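Local coordinates for protein cytochrome C3 (Desulfovibrio desulfuricans, PDB 1UP9) that probably carries electrons, as a small tetraheme cytochrome that holds four covalently bound heme c groups, at residues S84-E89 with K95-C100. Numbering follows the deposited sequence.
Sequences SKVVAE and KDLTGC. With HEC (heme c), chain E.
Leu97 and Thr98 meet Val86 and Val87 in a small apolar contact with no hydrogen bond between 84-89 and 95-100. The closest touch is between methyls, Val86 CG1 to Leu97 CD1 at 3.6 Å, where the two side chains cross at roughly a right angle; Val86 brings CG1 there by turning it anti to the backbone N (chi1 172°). Val87 is modelled in two conformers, and its methyl contacts hold for the one described here. In it, Val87 and Leu97 run past each other in opposite senses, and Val87 CG1 lies 3.8 Å from Leu97 CB, with Leu97 CD1 only slightly farther. The other Val87 methyl, CG2, points at Thr98, the two side chains tip to tip with CG2 to CG2 at 4.0 Å. With chi1 at 66°, the threonine turns this methyl to the valine while OG1 is hydrogen-bonded to Lys94 O, four residues back, which satisfies its polar end.

In the class III cytochrome c fold, these are two consecutive helices, 79-89 and 94-98, packed beside two of the hemes. The first carries Cys82 and His83, a covalent attachment and an axial ligand of one heme, which Val86 and Leu97 also touch. Leu97 O accepts a hydrogen bond from His83 ND1, tying the second helix to that ligand and probably fixing the rotation of its imidazole.

The other heme is held through Cys100, in the turn that follows Thr98: SG is bonded to heme CAB at 1.8 Å, the thioether of a c-type heme. Backbone packs on the same porphyrin, Leu97 O lying 3.3 Å from its methyl CMC and Thr98 CA 3.6 Å from that methyl.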
# COMPACT_ATOMS: atom_id res chain seq x y z
N SER A 84 4.39 6.07 -8.51
CA SER A 84 4.98 6.34 -9.82
C SER A 84 4.50 7.67 -10.40
O SER A 84 5.24 8.43 -11.04
CB SER A 84 4.64 5.15 -10.75
OG SER A 84 5.29 3.98 -10.24
N LYS A 85 3.23 7.97 -10.18
CA LYS A 85 2.66 9.26 -10.62
C LYS A 85 3.23 10.42 -9.82
O LYS A 85 3.52 11.50 -10.37
CB LYS A 85 1.13 9.28 -10.50
CG LYS A 85 0.41 8.27 -11.39
CD LYS A 85 -1.06 8.18 -10.97
CE LYS A 85 -1.86 7.09 -11.67
NZ LYS A 85 -3.18 6.91 -10.97
N VAL A 86 3.41 10.24 -8.50
CA VAL A 86 3.97 11.30 -7.67
C VAL A 86 5.40 11.61 -8.13
O VAL A 86 5.73 12.77 -8.22
CB VAL A 86 3.94 10.88 -6.19
CG1 VAL A 86 4.69 11.85 -5.29
CG2 VAL A 86 2.50 10.75 -5.67
N VAL A 87 6.19 10.57 -8.38
CA VAL A 87 7.62 10.82 -8.72
C VAL A 87 7.72 11.32 -10.13
O VAL A 87 8.69 11.98 -10.43
CB VAL A 87 8.53 9.61 -8.44
CG1 VAL A 87 8.27 9.14 -6.99
CG2 VAL A 87 8.33 8.43 -9.34
N ALA A 88 6.77 11.10 -11.01
CA ALA A 88 6.78 11.82 -12.31
C ALA A 88 6.72 13.33 -12.11
O ALA A 88 7.38 14.10 -12.83
CB ALA A 88 5.63 11.32 -13.17
N GLU A 89 5.93 13.80 -11.16
CA GLU A 89 5.83 15.22 -10.89
C GLU A 89 6.88 15.73 -9.91
O GLU A 89 7.16 16.93 -9.97
CB GLU A 89 4.42 15.48 -10.28
CG GLU A 89 3.33 15.25 -11.31
CD GLU A 89 1.91 15.25 -10.77
OE1 GLU A 89 1.67 15.57 -9.56
OE2 GLU A 89 1.05 14.96 -11.63
N LYS A 95 13.84 7.76 -5.63
CA LYS A 95 14.34 6.63 -4.83
C LYS A 95 13.54 6.45 -3.56
O LYS A 95 13.19 5.36 -3.15
CB LYS A 95 15.81 6.91 -4.47
CG LYS A 95 16.41 5.78 -3.63
CD LYS A 95 17.15 4.83 -4.54
CE LYS A 95 18.16 3.97 -3.79
NZ LYS A 95 18.29 2.62 -4.41
N ASP A 96 13.19 7.58 -2.93
CA ASP A 96 12.47 7.53 -1.68
C ASP A 96 11.15 6.76 -1.79
O ASP A 96 10.76 6.01 -0.90
CB ASP A 96 12.10 8.94 -1.19
CG ASP A 96 13.22 9.67 -0.49
OD1 ASP A 96 14.27 9.08 -0.17
OD2 ASP A 96 13.11 10.89 -0.28
N LEU A 97 10.42 6.99 -2.90
CA LEU A 97 9.06 6.45 -3.01
C LEU A 97 8.93 5.21 -3.90
O LEU A 97 7.88 4.54 -3.89
CB LEU A 97 8.10 7.51 -3.56
CG LEU A 97 7.92 8.79 -2.73
CD1 LEU A 97 6.73 9.57 -3.30
CD2 LEU A 97 7.84 8.57 -1.26
N THR A 98 9.96 4.90 -4.70
CA THR A 98 9.81 3.74 -5.58
C THR A 98 11.02 2.83 -5.52
O THR A 98 10.97 1.76 -6.17
CB THR A 98 9.56 4.13 -7.06
OG1 THR A 98 10.70 4.80 -7.65
CG2 THR A 98 8.33 5.03 -7.18
N GLY A 99 12.10 3.17 -4.82
CA GLY A 99 13.24 2.26 -4.84
C GLY A 99 13.02 0.98 -4.07
O GLY A 99 12.36 0.94 -3.02
N CYS A 100 13.66 -0.08 -4.57
CA CYS A 100 13.56 -1.38 -3.91
C CYS A 100 14.56 -1.48 -2.76
O CYS A 100 14.35 -2.36 -1.96
CB CYS A 100 13.81 -2.54 -4.91
SG CYS A 100 12.88 -2.37 -6.47
FE HEC E . 8.48 -3.72 -1.29
CHA HEC E . 7.58 -6.11 0.98
CHB HEC E . 10.30 -6.07 -2.95
CHC HEC E . 9.61 -1.27 -3.37
CHD HEC E . 6.35 -1.50 0.17
NA HEC E . 8.91 -5.64 -1.00
C1A HEC E . 8.50 -6.47 0.02
C2A HEC E . 9.14 -7.76 -0.05
C3A HEC E . 9.88 -7.76 -1.16
C4A HEC E . 9.75 -6.46 -1.76
CMA HEC E . 10.73 -8.88 -1.76
CAA HEC E . 8.93 -8.86 1.01
CBA HEC E . 7.67 -9.67 0.71
CGA HEC E . 7.29 -10.56 1.89
O1A HEC E . 7.92 -10.39 2.96
O2A HEC E . 6.38 -11.38 1.70
NB HEC E . 9.69 -3.69 -2.86
C1B HEC E . 10.24 -4.78 -3.48
C2B HEC E . 10.79 -4.35 -4.74
C3B HEC E . 10.69 -3.02 -4.84
C4B HEC E . 10.00 -2.57 -3.65
CMB HEC E . 11.43 -5.33 -5.74
CAB HEC E . 11.19 -2.05 -5.92
CBB HEC E . 10.31 -2.11 -7.18
NC HEC E . 8.09 -1.80 -1.53
C1C HEC E . 8.75 -0.90 -2.37
C2C HEC E . 8.35 0.46 -2.08
C3C HEC E . 7.42 0.38 -1.13
C4C HEC E . 7.23 -1.02 -0.78
CMC HEC E . 8.98 1.69 -2.76
CAC HEC E . 6.65 1.46 -0.39
CBC HEC E . 5.86 2.40 -1.34
ND HEC E . 7.14 -3.83 0.18
C1D HEC E . 6.31 -2.82 0.60
C2D HEC E . 5.40 -3.33 1.59
C3D HEC E . 5.75 -4.60 1.87
C4D HEC E . 6.87 -4.92 1.00
CMD HEC E . 4.25 -2.55 2.21
CAD HEC E . 5.12 -5.56 2.89
CBD HEC E . 3.80 -6.20 2.40
CGD HEC E . 4.04 -7.21 1.33
O1D HEC E . 4.11 -8.43 1.63
O2D HEC E . 4.21 -6.81 0.15